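Local coordinates for protein probable N-glycosylase/DNA lyase (Thermotoga maritima, PDB 3N0U) that belongs to the 8-oxoguanine DNA glycosylase family of all-helical, helix-hairpin-helix proteins and is probably a DNA glycosylase, at residues 56-64 and 91-102; 104-112 and 130-138. All coordinates share one frame; numbering follows the deposited sequence. Where two conformers were deposited one is given.

Contact 1. Residues 56-64 and 91-102; sequences FCVLTANWS and LREVGHRYPQKR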
loop_
_atom_site.group_PDB
_atom_site.type_symbol
_atom_site.label_atom_id
_atom_site.label_comp_id
_atom_site.label_asym_id
_atom_site.label_seq_id
_atom_site.Cartn_x
_atom_site.Cartn_y
_atom_site.Cartn_z
ATOM N N PHE A 56 -8.436 -4.220 -1.270
ATOM C CA PHE A 56 -8.090 -2.934 -1.858
ATOM C C PHE A 56 -6.672 -3.020 -2.416
ATOM O O PHE A 56 -6.395 -2.567 -3.522
ATOM C CB PHE A 56 -8.208 -1.810 -0.818
ATOM C CG PHE A 56 -7.569 -0.515 -1.240
ATOM C CD1 PHE A 56 -8.261 0.389 -2.020
ATOM C CD2 PHE A 56 -6.284 -0.193 -0.838
ATOM C CE1 PHE A 56 -7.676 1.581 -2.409
ATOM C CE2 PHE A 56 -5.699 0.996 -1.225
ATOM C CZ PHE A 56 -6.400 1.883 -2.020
ATOM N N CYS A 57 -5.769 -3.630 -1.662
ATOM C CA CYS A 57 -4.390 -3.711 -2.108
ATOM C C CYS A 57 -4.211 -4.661 -3.306
ATOM O O CYS A 57 -3.389 -4.416 -4.187
ATOM C CB CYS A 57 -3.472 -4.088 -0.941
ATOM S SG CYS A 57 -3.425 -2.813 0.340
ATOM N N VAL A 58 -5.007 -5.713 -3.365
ATOM C CA VAL A 58 -5.019 -6.580 -4.543
ATOM C C VAL A 58 -5.429 -5.762 -5.779
ATOM O O VAL A 58 -4.835 -5.878 -6.855
ATOM C CB VAL A 58 -5.989 -7.765 -4.346
ATOM C CG1 VAL A 58 -6.211 -8.514 -5.638
ATOM C CG2 VAL A 58 -5.474 -8.711 -3.265
ATOM N N LEU A 59 -6.440 -4.928 -5.613
ATOM C CA LEU A 59 -7.000 -4.189 -6.753
ATOM C C LEU A 59 -6.139 -3.041 -7.220
ATOM O O LEU A 59 -6.212 -2.657 -8.392
ATOM C CB LEU A 59 -8.376 -3.626 -6.416
ATOM C CG LEU A 59 -9.439 -4.671 -6.094
ATOM C CD1 LEU A 59 -10.734 -3.978 -5.710
ATOM C CD2 LEU A 59 -9.663 -5.645 -7.236
ATOM N N THR A 60 -5.330 -2.471 -6.335
ATOM C CA THR A 60 -4.535 -1.324 -6.739
ATOM C C THR A 60 -3.108 -1.677 -7.117
ATOM O O THR A 60 -2.287 -0.776 -7.293
ATOM C CB THR A 60 -4.510 -0.257 -5.646
ATOM O OG1 THR A 60 -3.944 -0.810 -4.458
ATOM C CG2 THR A 60 -5.920 0.255 -5.376
ATOM N N ALA A 61 -2.820 -2.960 -7.325
ATOM C CA ALA A 61 -1.456 -3.392 -7.670
ATOM C C ALA A 61 -0.905 -2.661 -8.880
ATOM O O ALA A 61 0.276 -2.273 -8.894
ATOM C CB ALA A 61 -1.410 -4.873 -7.911
ATOM N N ASN A 62 -1.754 -2.485 -9.887
ATOM C CA ASN A 62 -1.406 -1.755 -11.097
ATOM C C ASN A 62 -2.575 -0.871 -11.502
ATOM O O ASN A 62 -2.968 -0.828 -12.671
ATOM C CB ASN A 62 -1.072 -2.718 -12.243
ATOM C CG ASN A 62 0.361 -3.239 -12.185
ATOM O OD1 ASN A 62 1.166 -2.805 -11.360
ATOM N ND2 ASN A 62 0.688 -4.160 -13.085
ATOM N N TRP A 63 -3.137 -0.185 -10.514
ATOM C CA TRP A 63 -4.295 0.682 -10.702
ATOM C C TRP A 63 -4.231 1.793 -9.673
ATOM O O TRP A 63 -3.532 1.708 -8.656
ATOM C CB TRP A 63 -5.579 -0.111 -10.446
ATOM C CG TRP A 63 -6.867 0.378 -11.070
ATOM C CD1 TRP A 63 -7.020 1.045 -12.247
ATOM C CD2 TRP A 63 -8.187 0.193 -10.543
ATOM N NE1 TRP A 63 -8.352 1.287 -12.485
ATOM C CE2 TRP A 63 -9.087 0.765 -11.457
ATOM C CE3 TRP A 63 -8.688 -0.406 -9.386
ATOM C CZ2 TRP A 63 -10.458 0.757 -11.251
ATOM C CZ3 TRP A 63 -10.063 -0.421 -9.185
ATOM C CH2 TRP A 63 -10.928 0.157 -10.118
ATOM N N SER A 64 -5.024 2.814 -9.900
ATOM C CA SER A 64 -4.987 4.015 -9.079
ATOM C C SER A 64 -5.664 3.794 -7.743
ATOM O O SER A 64 -6.548 2.949 -7.608
ATOM C CB SER A 64 -5.713 5.130 -9.806
ATOM O OG SER A 64 -7.065 4.742 -9.989
ATOM N N LEU A 91 -16.349 -5.951 -10.241
ATOM C CA LEU A 91 -15.063 -5.329 -10.536
ATOM C C LEU A 91 -15.044 -4.795 -11.962
ATOM O O LEU A 91 -14.459 -3.755 -12.224
ATOM C CB LEU A 91 -13.905 -6.289 -10.311
ATOM C CG LEU A 91 -13.694 -6.676 -8.859
ATOM C CD1 LEU A 91 -12.630 -7.748 -8.806
ATOM C CD2 LEU A 91 -13.273 -5.473 -8.047
ATOM N N ARG A 92 -15.702 -5.493 -12.879
ATOM C CA ARG A 92 -15.784 -5.028 -14.262
ATOM C C ARG A 92 -16.578 -3.718 -14.303
ATOM O O ARG A 92 -16.171 -2.754 -14.971
ATOM C CB ARG A 92 -16.419 -6.110 -15.152
ATOM C CG ARG A 92 -16.473 -5.775 -16.612
ATOM C CD ARG A 92 -17.012 -6.979 -17.433
ATOM N NE ARG A 92 -16.108 -8.141 -17.398
ATOM C CZ ARG A 92 -16.255 -9.219 -16.617
ATOM N NH1 ARG A 92 -17.287 -9.331 -15.782
ATOM N NH2 ARG A 92 -15.357 -10.201 -16.673
ATOM N N GLU A 93 -17.689 -3.682 -13.558
ATOM C CA GLU A 93 -18.556 -2.508 -13.487
ATOM C C GLU A 93 -17.865 -1.244 -12.950
ATOM O O GLU A 93 -18.178 -0.139 -13.396
ATOM C CB GLU A 93 -19.799 -2.821 -12.628
ATOM C CG GLU A 93 -20.768 -3.827 -13.255
ATOM C CD GLU A 93 -21.898 -4.263 -12.315
ATOM O OE1 GLU A 93 -21.932 -3.827 -11.136
ATOM O OE2 GLU A 93 -22.760 -5.054 -12.765
ATOM N N VAL A 94 -16.941 -1.403 -12.003
ATOM C CA VAL A 94 -16.241 -0.247 -11.428
ATOM C C VAL A 94 -14.972 0.086 -12.203
ATOM O O VAL A 94 -14.214 0.973 -11.818
ATOM C CB VAL A 94 -15.905 -0.414 -9.921
ATOM C CG1 VAL A 94 -17.164 -0.672 -9.130
ATOM C CG2 VAL A 94 -14.886 -1.520 -9.690
ATOM N N GLY A 95 -14.739 -0.630 -13.292
ATOM C CA GLY A 95 -13.695 -0.253 -14.232
ATOM C C GLY A 95 -12.349 -0.943 -14.106
ATOM O O GLY A 95 -11.395 -0.544 -14.767
ATOM N N HIS A 96 -12.247 -1.984 -13.290
ATOM C CA HIS A 96 -10.972 -2.678 -13.207
ATOM C C HIS A 96 -10.643 -3.336 -14.527
ATOM O O HIS A 96 -11.522 -3.922 -15.166
ATOM C CB HIS A 96 -10.956 -3.726 -12.102
ATOM C CG HIS A 96 -9.582 -3.962 -11.581
ATOM N ND1 HIS A 96 -8.642 -4.673 -12.294
ATOM C CD2 HIS A 96 -8.950 -3.488 -10.485
ATOM C CE1 HIS A 96 -7.492 -4.650 -11.643
ATOM N NE2 HIS A 96 -7.654 -3.934 -10.542
ATOM N N ARG A 97 -9.389 -3.229 -14.941
ATOM C CA ARG A 97 -8.940 -3.796 -16.218
ATOM C C ARG A 97 -8.747 -5.306 -16.217
ATOM O O ARG A 97 -8.695 -5.919 -17.270
ATOM C CB ARG A 97 -7.640 -3.125 -16.677
ATOM C CG ARG A 97 -7.832 -1.680 -17.090
ATOM C CD ARG A 97 -6.566 -1.097 -17.723
ATOM N NE ARG A 97 -5.454 -1.007 -16.772
ATOM C CZ ARG A 97 -5.262 0.007 -15.929
ATOM N NH1 ARG A 97 -6.105 1.035 -15.902
ATOM N NH2 ARG A 97 -4.220 -0.006 -15.106
ATOM N N TYR A 98 -8.673 -5.910 -15.031
ATOM C CA TYR A 98 -8.377 -7.348 -14.900
ATOM C C TYR A 98 -9.325 -7.971 -13.894
ATOM O O TYR A 98 -8.908 -8.565 -12.904
ATOM C CB TYR A 98 -6.914 -7.563 -14.484
ATOM C CG TYR A 98 -5.951 -6.832 -15.383
ATOM C CD1 TYR A 98 -5.707 -7.264 -16.675
ATOM C CD2 TYR A 98 -5.325 -5.688 -14.951
ATOM C CE1 TYR A 98 -4.828 -6.582 -17.499
ATOM C CE2 TYR A 98 -4.449 -4.989 -15.774
ATOM C CZ TYR A 98 -4.222 -5.440 -17.045
ATOM O OH TYR A 98 -3.369 -4.734 -17.850
ATOM N N PRO A 99 -10.628 -7.835 -14.143
ATOM C CA PRO A 99 -11.609 -8.194 -13.117
ATOM C C PRO A 99 -11.643 -9.678 -12.792
ATOM O O PRO A 99 -11.856 -10.035 -11.636
ATOM C CB PRO A 99 -12.927 -7.724 -13.722
ATOM C CG PRO A 99 -12.701 -7.745 -15.199
ATOM C CD PRO A 99 -11.266 -7.333 -15.368
ATOM N N GLN A 100 -11.484 -10.546 -13.786
ATOM C CA GLN A 100 -11.559 -11.981 -13.517
ATOM C C GLN A 100 -10.410 -12.414 -12.621
ATOM O O GLN A 100 -10.611 -13.087 -11.610
ATOM C CB GLN A 100 -11.570 -12.793 -14.812
ATOM C CG GLN A 100 -11.746 -14.273 -14.590
ATOM C CD GLN A 100 -13.127 -14.659 -14.078
ATOM O OE1 GLN A 100 -14.147 -14.013 -14.378
ATOM N NE2 GLN A 100 -13.167 -15.742 -13.321
ATOM N N LYS A 101 -9.200 -12.024 -12.976
ATOM C CA LYS A 101 -8.057 -12.483 -12.215
ATOM C C LYS A 101 -8.041 -11.881 -10.808
ATOM O O LYS A 101 -7.726 -12.568 -9.837
ATOM C CB LYS A 101 -6.760 -12.173 -12.980
ATOM C CG LYS A 101 -5.595 -13.001 -12.546
ATOM C CD LYS A 101 -5.847 -14.500 -12.847
ATOM C CE LYS A 101 -5.797 -15.345 -11.599
ATOM N NZ LYS A 101 -5.691 -16.793 -11.953
ATOM N N ARG A 102 -8.359 -10.604 -10.665
ATOM C CA ARG A 102 -8.385 -10.003 -9.330
ATOM C C ARG A 102 -9.467 -10.643 -8.476
ATOM O O ARG A 102 -9.268 -10.869 -7.282
ATOM C CB ARG A 102 -8.599 -8.490 -9.394
ATOM C CG ARG A 102 -7.508 -7.721 -10.134
ATOM C CD ARG A 102 -6.140 -7.776 -9.456
ATOM N NE ARG A 102 -5.150 -7.169 -10.345
ATOM C CZ ARG A 102 -4.582 -7.784 -11.381
ATOM N NH1 ARG A 102 -4.865 -9.060 -11.661
ATOM N NH2 ARG A 102 -3.730 -7.124 -12.144
HETATM O O HOH W 1 -4.146 -4.112 -10.554
HETATM O O HOH W 2 -10.388 2.182 -14.657
#
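H96 sets its imidazole edge against the face of the W63 indole, an edge-to-face pair whose planes stand 60° apart with 4.6 Å between the H96 ring centroid and that of the six-membered ring of W63. The carbon that meets the indole is H96 CD2, over the rim of the face and 3.3 Å from W63 CE3. H96 CA also lies over this six-membered ring in a CH-pi contact. With CG anti to the backbone N (chi1 -153°), the imidazole reaches L59, where H96 NE2 donates to L59 O at 2.9 Å, nearly in its own ring plane and on a carbonyl lone pair. H96 ND1, the other ring nitrogen, accepts from Y98 N at 3.0 Å, also close to the ring plane, and these two bonds fix the rotation of the imidazole. L59 O is the carbonyl at the C-terminal end of helix 47-59, so the histidine ties this helix end to the linker between helices 84-93 and 99-109. That linker starts with a Schellman motif at G95, whose positive phi turns the chain out of helix 84-93. V94 O approaches the indole at its edge, while a water bridges W63 NE1 and G95 O. Deeper in, L59 CD2 packs on L91 CD2 at 3.7 Å and equally closely on R102 CB. In the conformer given, R102 also lays its CD 3.5 Å from V58 O. On the exposed side, the R97 guanidinium stands almost perpendicular to the indole, with R97 NH1 3.8 Å from W63 CD1.

Contact 2. Residues 104-112 and 130-138; sequences EFIVENRKL and FLVRNAKGI. With NA (sodium ion), chain D.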
loop_
_atom_site.group_PDB
_atom_site.type_symbol
_atom_site.label_atom_id
_atom_site.label_comp_id
_atom_site.label_asym_id
_atom_site.label_seq_id
_atom_site.Cartn_x
_atom_site.Cartn_y
_atom_site.Cartn_z
ATOM N N GLU A 104 -10.446 -13.684 -8.664
ATOM C CA GLU A 104 -9.942 -14.998 -8.297
ATOM C C GLU A 104 -8.971 -14.905 -7.129
ATOM O O GLU A 104 -9.036 -15.715 -6.189
ATOM C CB GLU A 104 -9.285 -15.665 -9.507
ATOM C CG GLU A 104 -10.300 -16.117 -10.555
ATOM C CD GLU A 104 -9.701 -16.653 -11.837
ATOM O OE1 GLU A 104 -8.466 -16.718 -11.951
ATOM O OE2 GLU A 104 -10.492 -17.026 -12.733
ATOM N N PHE A 105 -8.086 -13.915 -7.175
ATOM C CA PHE A 105 -7.164 -13.675 -6.070
ATOM C C PHE A 105 -7.910 -13.446 -4.765
ATOM O O PHE A 105 -7.576 -14.037 -3.740
ATOM C CB PHE A 105 -6.281 -12.446 -6.319
ATOM C CG PHE A 105 -5.303 -12.589 -7.444
ATOM C CD1 PHE A 105 -4.884 -13.821 -7.898
ATOM C CD2 PHE A 105 -4.799 -11.453 -8.051
ATOM C CE1 PHE A 105 -3.975 -13.916 -8.941
ATOM C CE2 PHE A 105 -3.883 -11.535 -9.071
ATOM C CZ PHE A 105 -3.473 -12.768 -9.526
ATOM N N ILE A 106 -8.915 -12.579 -4.807
ATOM C CA ILE A 106 -9.657 -12.197 -3.601
ATOM C C ILE A 106 -10.378 -13.427 -3.030
ATOM O O ILE A 106 -10.341 -13.690 -1.804
ATOM C CB ILE A 106 -10.612 -11.019 -3.885
ATOM C CG1 ILE A 106 -9.776 -9.764 -4.118
ATOM C CG2 ILE A 106 -11.585 -10.786 -2.734
ATOM C CD1 ILE A 106 -10.525 -8.641 -4.824
ATOM N N VAL A 107 -11.055 -14.173 -3.890
ATOM C CA VAL A 107 -11.771 -15.353 -3.430
ATOM C C VAL A 107 -10.787 -16.331 -2.758
ATOM O O VAL A 107 -11.064 -16.882 -1.673
ATOM C CB VAL A 107 -12.531 -16.039 -4.576
ATOM C CG1 VAL A 107 -13.090 -17.367 -4.108
ATOM C CG2 VAL A 107 -13.679 -15.161 -5.047
ATOM N N GLU A 108 -9.636 -16.550 -3.392
ATOM C CA GLU A 108 -8.636 -17.469 -2.847
ATOM C C GLU A 108 -8.129 -16.994 -1.493
ATOM O O GLU A 108 -7.858 -17.794 -0.596
ATOM C CB GLU A 108 -7.458 -17.629 -3.806
ATOM C CG GLU A 108 -7.775 -18.336 -5.093
ATOM C CD GLU A 108 -6.578 -18.349 -6.047
ATOM O OE1 GLU A 108 -6.293 -17.302 -6.680
ATOM O OE2 GLU A 108 -5.908 -19.399 -6.143
ATOM N N ASN A 109 -8.011 -15.686 -1.338
ATOM C CA ASN A 109 -7.469 -15.115 -0.110
ATOM C C ASN A 109 -8.403 -15.257 1.079
ATOM O O ASN A 109 -8.014 -14.973 2.216
ATOM C CB ASN A 109 -7.126 -13.644 -0.331
ATOM C CG ASN A 109 -5.887 -13.474 -1.129
ATOM O OD1 ASN A 109 -5.102 -14.397 -1.254
ATOM N ND2 ASN A 109 -5.694 -12.293 -1.686
ATOM N N ARG A 110 -9.640 -15.669 0.836
ATOM C CA ARG A 110 -10.574 -15.821 1.942
ATOM C C ARG A 110 -10.068 -16.861 2.943
ATOM O O ARG A 110 -10.486 -16.882 4.099
ATOM C CB ARG A 110 -11.988 -16.134 1.434
ATOM C CG ARG A 110 -12.567 -14.982 0.660
ATOM C CD ARG A 110 -13.843 -15.355 -0.050
ATOM N NE ARG A 110 -14.375 -14.227 -0.804
ATOM C CZ ARG A 110 -15.369 -14.301 -1.676
ATOM N NH1 ARG A 110 -15.947 -15.469 -1.948
ATOM N NH2 ARG A 110 -15.792 -13.186 -2.275
ATOM N N LYS A 111 -9.144 -17.701 2.502
ATOM C CA LYS A 111 -8.493 -18.646 3.407
ATOM C C LYS A 111 -7.808 -17.935 4.584
ATOM O O LYS A 111 -7.526 -18.564 5.609
ATOM C CB LYS A 111 -7.437 -19.478 2.658
ATOM C CG LYS A 111 -6.238 -18.658 2.222
ATOM C CD LYS A 111 -5.218 -19.453 1.414
ATOM C CE LYS A 111 -4.091 -18.520 0.950
ATOM N NZ LYS A 111 -3.033 -19.236 0.184
ATOM N N LEU A 112 -7.523 -16.643 4.421
ATOM C CA LEU A 112 -6.800 -15.869 5.439
ATOM C C LEU A 112 -7.711 -15.241 6.486
ATOM O O LEU A 112 -7.227 -14.711 7.480
ATOM C CB LEU A 112 -5.971 -14.756 4.788
ATOM C CG LEU A 112 -4.922 -15.260 3.809
ATOM C CD1 LEU A 112 -4.183 -14.080 3.195
ATOM C CD2 LEU A 112 -3.956 -16.239 4.505
ATOM N N PHE A 130 4.979 -13.342 5.123
ATOM C CA PHE A 130 3.839 -14.252 5.076
ATOM C C PHE A 130 2.885 -13.923 3.949
ATOM O O PHE A 130 2.447 -14.799 3.228
ATOM C CB PHE A 130 3.071 -14.240 6.392
ATOM C CG PHE A 130 1.825 -15.078 6.352
ATOM C CD1 PHE A 130 0.619 -14.528 5.954
ATOM C CD2 PHE A 130 1.878 -16.427 6.655
ATOM C CE1 PHE A 130 -0.527 -15.306 5.888
ATOM C CE2 PHE A 130 0.729 -17.214 6.594
ATOM C CZ PHE A 130 -0.465 -16.655 6.208
ATOM N N LEU A 131 2.563 -12.648 3.805
ATOM C CA LEU A 131 1.612 -12.230 2.798
ATOM C C LEU A 131 2.185 -12.407 1.406
ATOM O O LEU A 131 1.473 -12.801 0.495
ATOM C CB LEU A 131 1.225 -10.772 3.028
ATOM C CG LEU A 131 0.366 -10.527 4.258
ATOM C CD1 LEU A 131 0.338 -9.042 4.563
ATOM C CD2 LEU A 131 -1.056 -11.102 4.089
ATOM N N VAL A 132 3.456 -12.092 1.221
ATOM C CA VAL A 132 4.084 -12.325 -0.068
ATOM C C VAL A 132 3.951 -13.787 -0.473
ATOM O O VAL A 132 3.606 -14.106 -1.620
ATOM C CB VAL A 132 5.561 -11.928 -0.055
ATOM C CG1 VAL A 132 6.240 -12.364 -1.336
ATOM C CG2 VAL A 132 5.693 -10.421 0.102
ATOM N N ARG A 133 4.208 -14.692 0.455
ATOM C CA ARG A 133 4.180 -16.104 0.106
ATOM C C ARG A 133 2.760 -16.667 -0.043
ATOM O O ARG A 133 2.526 -17.556 -0.873
ATOM C CB ARG A 133 4.950 -16.938 1.135
ATOM C CG ARG A 133 5.018 -18.428 0.768
ATOM C CD ARG A 133 5.844 -19.222 1.745
ATOM N NE ARG A 133 7.173 -18.648 1.892
ATOM C CZ ARG A 133 8.222 -18.955 1.131
ATOM N NH1 ARG A 133 8.105 -19.844 0.149
ATOM N NH2 ARG A 133 9.393 -18.369 1.356
ATOM N N ASN A 134 1.820 -16.144 0.745
ATOM C CA ASN A 134 0.539 -16.815 0.942
ATOM C C ASN A 134 -0.697 -16.106 0.406
ATOM O O ASN A 134 -1.729 -16.736 0.192
ATOM C CB ASN A 134 0.370 -17.121 2.428
ATOM C CG ASN A 134 1.355 -18.150 2.898
ATOM O OD1 ASN A 134 2.296 -17.848 3.638
ATOM N ND2 ASN A 134 1.155 -19.377 2.464
ATOM N N ALA A 135 -0.604 -14.799 0.203
ATOM C CA ALA A 135 -1.758 -14.049 -0.288
ATOM C C ALA A 135 -1.655 -13.832 -1.780
ATOM O O ALA A 135 -0.697 -13.250 -2.245
ATOM C CB ALA A 135 -1.860 -12.710 0.431
ATOM N N LYS A 136 -2.661 -14.265 -2.527
ATOM C CA LYS A 136 -2.683 -14.109 -3.981
ATOM C C LYS A 136 -2.845 -12.655 -4.377
ATOM O O LYS A 136 -3.592 -11.916 -3.748
ATOM C CB LYS A 136 -3.851 -14.926 -4.548
ATOM C CG LYS A 136 -3.781 -16.404 -4.174
ATOM C CD LYS A 136 -2.507 -17.018 -4.712
ATOM C CE LYS A 136 -2.502 -18.525 -4.553
ATOM N NZ LYS A 136 -1.219 -19.106 -5.033
ATOM N N GLY A 137 -2.134 -12.257 -5.426
ATOM C CA GLY A 137 -2.170 -10.897 -5.907
ATOM C C GLY A 137 -1.458 -9.905 -5.008
ATOM O O GLY A 137 -1.607 -8.693 -5.179
ATOM N N ILE A 138 -0.686 -10.419 -4.056
ATOM C CA ILE A 138 0.029 -9.588 -3.112
ATOM C C ILE A 138 1.525 -9.918 -3.127
ATOM O O ILE A 138 1.939 -10.970 -2.638
ATOM C CB ILE A 138 -0.482 -9.822 -1.678
ATOM C CG1 ILE A 138 -1.953 -9.420 -1.556
ATOM C CG2 ILE A 138 0.399 -9.088 -0.646
ATOM C CD1 ILE A 138 -2.228 -7.930 -1.664
HETATM NA NA NA D . 1.599 -13.353 -2.573
HETATM O O HOH W 3 1.332 -15.922 -3.171
HETATM O O HOH W 4 1.645 -12.802 -5.032
#
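N109 reads the backbone of K136 with both ends of its side-chain amide. N109 OD1 accepts from K136 N at 2.8 Å, and N109 ND2 donates to K136 O at 3.0 Å along a straighter path (164° at the hydrogen). Each acceptor is approached on a lone pair, and the pair of bonds fixes the amide's rotation. Beside it the packing is close: G137 CA sits over the F105 ring face, 3.8 Å from the centroid in a CH-pi contact, in the type II turn A135-I138, where G137 has positive phi. L112 fills the other flank, its CD1 3.9 Å from A135 CB and its CD2 at the edge of the F130 ring.

The outer side, where K136 meets E108, is looser. The K136 chain bends at chi2 (-60°) and passes E108 obliquely, K136 CG 3.7 Å from E108 OE1, whereas E108 OE2 and K136 NZ remain 4.8 Å apart. The exception is exposed, extended K111, whose single firm bond runs from K111 NZ to N134 O at 2.8 Å.

Helix 124-134, this turn and helix 140-148 form the helix-hairpin-helix motif, whose hairpin binds a sodium ion through V132 O, A135 O and I138 O, with two waters. The N109 bonds to K136 would be expected to steady the turn that supplies two of these carbonyls.

How the contacts relate
Contacts 1 and 2 follow one another along the chain, the first closing before the second opens, and their centres lie 15 Å apart. Helix 99-109 serves both: its first turn belongs to contact 1 and its later turns to contact 2, so one helix joins the end of helix 47-59 to the turn after helix 124-134. The contacts also touch directly. V58 CG2 of contact 1 lies 3.7 Å from I138 CD1 and packs near N109 of contact 2, while L59 packs on I106. Packing of V58 and L59, at the end of helix 47-59, thus links contact 1 to the sodium-binding turn and to helix 99-109, within a single all-helical family region.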